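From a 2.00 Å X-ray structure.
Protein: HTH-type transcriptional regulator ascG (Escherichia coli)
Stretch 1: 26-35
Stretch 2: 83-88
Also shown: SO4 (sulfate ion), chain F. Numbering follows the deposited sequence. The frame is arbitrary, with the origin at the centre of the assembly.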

ATOM      1  N   VAL B  26       8.854  -2.623  12.190  1.00 18.31           N
ATOM      2  CA  VAL B  26       7.800  -3.239  11.385  1.00 18.94           C
ATOM      3  C   VAL B  26       8.461  -4.248  10.437  1.00 20.30           C
ATOM      4  O   VAL B  26       9.494  -3.969   9.825  1.00 17.13           O
ATOM      5  CB  VAL B  26       6.985  -2.229  10.586  1.00 17.24           C
ATOM      6  CG1 VAL B  26       5.930  -2.910   9.721  1.00 18.75           C
ATOM      7  CG2 VAL B  26       6.323  -1.208  11.527  1.00 20.05           C
ATOM      8  N   THR B  27       7.904  -5.471  10.435  1.00 20.23           N
ATOM      9  CA  THR B  27       8.388  -6.570   9.594  1.00 22.10           C
ATOM     10  C   THR B  27       8.197  -6.253   8.094  1.00 22.94           C
ATOM     11  O   THR B  27       7.196  -5.644   7.676  1.00 23.18           O
ATOM     12  CB  THR B  27       7.707  -7.925  10.034  1.00 23.71           C
ATOM     13  OG1 THR B  27       7.880  -8.080  11.465  1.00 22.69           O
ATOM     14  CG2 THR B  27       8.403  -9.118   9.434  1.00 23.99           C
ATOM     15  N   ASN B  28       9.136  -6.708   7.279  1.00 21.96           N
ATOM     16  CA  ASN B  28       9.108  -6.521   5.831  1.00 23.79           C
ATOM     17  C   ASN B  28       8.222  -7.595   5.158  1.00 22.69           C
ATOM     18  O   ASN B  28       8.697  -8.507   4.477  1.00 21.46           O
ATOM     19  CB  ASN B  28      10.548  -6.564   5.296  1.00 22.14           C
ATOM     20  CG  ASN B  28      10.633  -6.287   3.798  1.00 28.50           C
ATOM     21  OD1 ASN B  28      10.044  -5.362   3.311  1.00 27.31           O
ATOM     22  ND2 ASN B  28      11.354  -7.126   3.076  1.00 26.51           N
ATOM     23  N   THR B  29       6.925  -7.496   5.384  1.00 24.17           N
ATOM     24  CA  THR B  29       6.011  -8.447   4.781  1.00 24.87           C
ATOM     25  C   THR B  29       5.243  -7.725   3.705  1.00 25.93           C
ATOM     26  O   THR B  29       5.153  -6.496   3.712  1.00 25.91           O
ATOM     27  CB  THR B  29       5.075  -9.066   5.792  1.00 25.12           C
ATOM     28  OG1 THR B  29       4.438  -8.022   6.534  1.00 23.96           O
ATOM     29  CG2 THR B  29       5.878  -9.994   6.765  1.00 23.91           C
ATOM     30  N   LEU B  30       4.732  -8.479   2.749  1.00 27.22           N
ATOM     31  CA  LEU B  30       4.089  -7.854   1.597  1.00 28.22           C
ATOM     32  C   LEU B  30       2.715  -7.335   2.056  1.00 27.33           C
ATOM     33  O   LEU B  30       2.270  -6.264   1.635  1.00 27.01           O
ATOM     34  CB  LEU B  30       3.919  -8.877   0.461  1.00 29.70           C
ATOM     35  CG  LEU B  30       3.151  -8.353  -0.745  1.00 33.93           C
ATOM     36  CD1 LEU B  30       3.929  -7.253  -1.536  1.00 38.97           C
ATOM     37  CD2 LEU B  30       2.790  -9.518  -1.646  1.00 39.10           C
ATOM     38  N   TYR B  31       2.078  -8.098   2.942  1.00 25.85           N
ATOM     39  CA  TYR B  31       0.794  -7.719   3.515  1.00 25.34           C
ATOM     40  C   TYR B  31       0.983  -7.448   4.990  1.00 25.18           C
ATOM     41  O   TYR B  31       1.794  -8.112   5.636  1.00 24.62           O
ATOM     42  CB  TYR B  31      -0.245  -8.844   3.361  1.00 24.40           C
ATOM     43  CG  TYR B  31      -1.579  -8.564   4.056  1.00 23.90           C
ATOM     44  CD1 TYR B  31      -2.524  -7.702   3.493  1.00 24.57           C
ATOM     45  CD2 TYR B  31      -1.886  -9.160   5.295  1.00 24.07           C
ATOM     46  CE1 TYR B  31      -3.755  -7.437   4.146  1.00 25.04           C
ATOM     47  CE2 TYR B  31      -3.096  -8.907   5.930  1.00 24.42           C
ATOM     48  CZ  TYR B  31      -4.039  -8.059   5.360  1.00 22.82           C
ATOM     49  OH  TYR B  31      -5.260  -7.814   6.040  1.00 20.62           O
ATOM     50  N   HIS B  32       0.225  -6.473   5.505  1.00 23.82           N
ATOM     51  CA  HIS B  32       0.118  -6.239   6.930  1.00 23.87           C
ATOM     52  C   HIS B  32      -1.353  -6.159   7.308  1.00 23.19           C
ATOM     53  O   HIS B  32      -2.111  -5.408   6.690  1.00 22.65           O
ATOM     54  CB  HIS B  32       0.773  -4.894   7.268  1.00 21.71           C
ATOM     55  CG  HIS B  32       2.257  -4.941   7.273  1.00 21.70           C
ATOM     56  ND1 HIS B  32       3.023  -4.609   6.169  1.00 20.19           N
ATOM     57  CD2 HIS B  32       3.131  -5.316   8.246  1.00 20.43           C
ATOM     58  CE1 HIS B  32       4.304  -4.745   6.476  1.00 19.47           C
ATOM     59  NE2 HIS B  32       4.392  -5.181   7.726  1.00 25.07           N
ATOM     60  N   GLY B  33      -1.728  -6.892   8.353  1.00 23.12           N
ATOM     61  CA  GLY B  33      -3.046  -6.817   8.961  1.00 22.24           C
ATOM     62  C   GLY B  33      -3.469  -5.419   9.377  1.00 24.32           C
ATOM     63  O   GLY B  33      -4.657  -5.089   9.277  1.00 24.69           O
ATOM     64  N   ILE B  34      -2.509  -4.560   9.775  1.00 24.75           N
ATOM     65  CA  ILE B  34      -2.798  -3.154  10.009  1.00 24.76           C
ATOM     66  C   ILE B  34      -2.146  -2.412   8.820  1.00 25.90           C
ATOM     67  O   ILE B  34      -0.916  -2.381   8.693  1.00 24.82           O
ATOM     68  CB  ILE B  34      -2.186  -2.629  11.365  1.00 24.95           C
ATOM     69  CG1 ILE B  34      -2.497  -3.552  12.568  1.00 25.28           C
ATOM     70  CG2 ILE B  34      -2.540  -1.122  11.594  1.00 23.74           C
ATOM     71  CD1 ILE B  34      -3.963  -3.887  12.788  1.00 27.02           C
ATOM     72  N   TYR B  35      -2.944  -1.840   7.934  1.00 26.99           N
ATOM     73  CA  TYR B  35      -2.355  -1.243   6.701  1.00 29.18           C
ATOM     74  C   TYR B  35      -1.118  -0.397   7.034  1.00 29.00           C
ATOM     75  O   TYR B  35      -1.157   0.484   7.886  1.00 28.82           O
ATOM     76  CB  TYR B  35      -3.405  -0.440   5.920  1.00 31.18           C
ATOM     77  CG  TYR B  35      -2.925   0.192   4.604  1.00 34.20           C
ATOM     78  CD1 TYR B  35      -1.871  -0.342   3.870  1.00 37.88           C
ATOM     79  CD2 TYR B  35      -3.582   1.306   4.079  1.00 37.92           C
ATOM     80  CE1 TYR B  35      -1.448   0.242   2.643  1.00 40.42           C
ATOM     81  CE2 TYR B  35      -3.181   1.889   2.874  1.00 42.64           C
ATOM     82  CZ  TYR B  35      -2.123   1.356   2.161  1.00 42.17           C
ATOM     83  OH  TYR B  35      -1.752   1.958   0.973  1.00 43.21           O
TER
HETATM   84  S   SO4 F 801       0.416  -9.696  10.305  1.00 24.87           S
HETATM   85  O1  SO4 F 801      -0.471 -10.248  11.276  1.00 27.17           O
HETATM   86  O2  SO4 F 801       1.814  -9.841  10.789  1.00 25.26           O
HETATM   87  O3  SO4 F 801       0.142 -10.223   8.993  1.00 29.43           O
HETATM   88  O4  SO4 F 801       0.025  -8.300  10.147  1.00 27.02           O
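Stretch 2 (83-88) IYPRFL

Stretch 2 enters as the end of a β-strand, I83 and Y84, running parallel to the strand that carries V26. V26 and Y84 form the bridge, and their side chains lie on the same face of the sheet, with V26 CG2 4.2 Å from Y84 CB. Beyond this pair the strands part, and two waters fill the gap: water 1 accepts from T27 N (3.0 Å) and donates to Y84 O (2.6 Å), while water 2 donates to both Y84 O (3.0 Å) and T27 OG1 (3.1 Å).

Y84 is the most heavily covered residue of the contact. Its t rotamer (chi1 174°) extends the ring along stretch 1 to the turn at H32–I34. There I34 N donates a nearly straight hydrogen bond to Y84 OH (3.0 Å, 165°), and the hydroxyl in turn donates to sulfate O4 (2.6 Å). G33 N, although 3.1 Å from Y84 OH, is directed instead at sulfate O4 (2.9 Å). I34 CB packs 3.9 Å from Y84 CE2, and the H32 ring lies obliquely to the tyrosine, at 58° between planes. H32 is held by its own stretch, NE2 donating to T27 O (2.8 Å).

After P85, whose CB points away, R86 turns back toward stretch 1. Chi1 and chi2 are both t, so the chain is extended before chi3 (-70°, m) bends it and brings the guanidinium to the sulfate: NE donates to O2 (3.1 Å) and NH2 to O3 (2.9 Å). T29 CG2 covers one face of the guanidinium, 3.3 Å from R86 NH1, while T29 OG1, in the p rotamer, donates to Y31 O (2.8 Å). The sulfate, probably from the crystallisation liquor, thus links the two stretches. F87, with chi1 at -59°, brings the edge of its ring to T27, with CE2 3.7 Å from T27 CG2.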

ATOM      1  N   ILE B  83       6.558  -1.738  18.660  1.00 21.01           N
ATOM      2  CA  ILE B  83       6.904  -2.908  17.829  1.00 22.00           C
ATOM      3  C   ILE B  83       5.628  -3.449  17.145  1.00 21.16           C
ATOM      4  O   ILE B  83       4.627  -3.664  17.794  1.00 21.27           O
ATOM      5  CB  ILE B  83       7.710  -3.978  18.625  1.00 23.69           C
ATOM      6  CG1 ILE B  83       7.837  -5.314  17.878  1.00 25.43           C
ATOM      7  CG2 ILE B  83       7.070  -4.299  19.950  1.00 23.97           C
ATOM      8  CD1 ILE B  83       8.879  -5.260  16.733  1.00 31.55           C
ATOM      9  N   TYR B  84       5.645  -3.578  15.815  1.00 19.53           N
ATOM     10  CA  TYR B  84       4.601  -4.347  15.137  1.00 19.46           C
ATOM     11  C   TYR B  84       5.181  -5.672  14.541  1.00 18.98           C
ATOM     12  O   TYR B  84       5.675  -5.687  13.433  1.00 18.27           O
ATOM     13  CB  TYR B  84       3.898  -3.438  14.132  1.00 19.04           C
ATOM     14  CG  TYR B  84       2.878  -4.086  13.217  1.00 20.11           C
ATOM     15  CD1 TYR B  84       2.361  -5.367  13.469  1.00 17.80           C
ATOM     16  CD2 TYR B  84       2.445  -3.399  12.072  1.00 19.53           C
ATOM     17  CE1 TYR B  84       1.461  -5.965  12.594  1.00 17.07           C
ATOM     18  CE2 TYR B  84       1.518  -3.962  11.219  1.00 18.71           C
ATOM     19  CZ  TYR B  84       1.020  -5.238  11.507  1.00 16.37           C
ATOM     20  OH  TYR B  84       0.114  -5.768  10.628  1.00 18.79           O
ATOM     21  N   PRO B  85       5.178  -6.777  15.327  1.00 17.62           N
ATOM     22  CA  PRO B  85       5.887  -7.964  14.937  1.00 19.61           C
ATOM     23  C   PRO B  85       4.984  -9.027  14.288  1.00 21.79           C
ATOM     24  O   PRO B  85       3.826  -9.258  14.738  1.00 22.75           O
ATOM     25  CB  PRO B  85       6.404  -8.484  16.299  1.00 20.00           C
ATOM     26  CG  PRO B  85       5.355  -8.143  17.225  1.00 18.48           C
ATOM     27  CD  PRO B  85       4.606  -6.940  16.663  1.00 18.86           C
ATOM     28  N   ARG B  86       5.503  -9.697  13.249  1.00 22.31           N
ATOM     29  CA  ARG B  86       4.829 -10.870  12.735  1.00 20.28           C
ATOM     30  C   ARG B  86       5.338 -12.057  13.534  1.00 22.14           C
ATOM     31  O   ARG B  86       4.521 -12.879  13.973  1.00 20.75           O
ATOM     32  CB  ARG B  86       5.109 -11.131  11.231  1.00 21.69           C
ATOM     33  CG  ARG B  86       4.449 -12.446  10.753  1.00 24.74           C
ATOM     34  CD  ARG B  86       4.259 -12.578   9.283  1.00 24.43           C
ATOM     35  NE  ARG B  86       3.232 -11.667   8.732  1.00 26.03           N
ATOM     36  CZ  ARG B  86       2.990 -11.616   7.439  1.00 24.25           C
ATOM     37  NH1 ARG B  86       3.685 -12.452   6.669  1.00 27.12           N
ATOM     38  NH2 ARG B  86       2.066 -10.777   6.912  1.00 25.53           N
ATOM     39  N   PHE B  87       6.662 -12.160  13.736  1.00 21.21           N
ATOM     40  CA  PHE B  87       7.264 -13.435  14.192  1.00 22.21           C
ATOM     41  C   PHE B  87       7.464 -13.635  15.707  1.00 23.00           C
ATOM     42  O   PHE B  87       7.373 -14.781  16.192  1.00 23.65           O
ATOM     43  CB  PHE B  87       8.563 -13.742  13.414  1.00 21.88           C
ATOM     44  CG  PHE B  87       8.352 -13.853  11.925  1.00 20.94           C
ATOM     45  CD1 PHE B  87       7.900 -15.068  11.354  1.00 19.61           C
ATOM     46  CD2 PHE B  87       8.518 -12.742  11.106  1.00 20.05           C
ATOM     47  CE1 PHE B  87       7.673 -15.173   9.994  1.00 21.00           C
ATOM     48  CE2 PHE B  87       8.285 -12.827   9.720  1.00 18.38           C
ATOM     49  CZ  PHE B  87       7.866 -14.004   9.153  1.00 18.34           C
ATOM     50  N   LEU B  88       7.796 -12.582  16.456  1.00 22.88           N
ATOM     51  CA  LEU B  88       8.060 -12.752  17.891  1.00 24.01           C
ATOM     52  C   LEU B  88       6.849 -13.348  18.598  1.00 23.85           C
ATOM     53  O   LEU B  88       5.744 -12.947  18.308  1.00 24.31           O
ATOM     54  CB  LEU B  88       8.456 -11.450  18.560  1.00 24.19           C
ATOM     55  CG  LEU B  88       9.872 -10.910  18.273  1.00 24.40           C
ATOM     56  CD1 LEU B  88       9.919  -9.381  18.508  1.00 24.32           C
ATOM     57  CD2 LEU B  88      10.904 -11.603  19.152  1.00 21.69           C
TER
HETATM   58  O   HOH W   1       4.996  -6.075  10.995  1.00 20.63           O
HETATM   59  O   HOH W   2       8.624  -5.754  13.364  1.00 32.67           O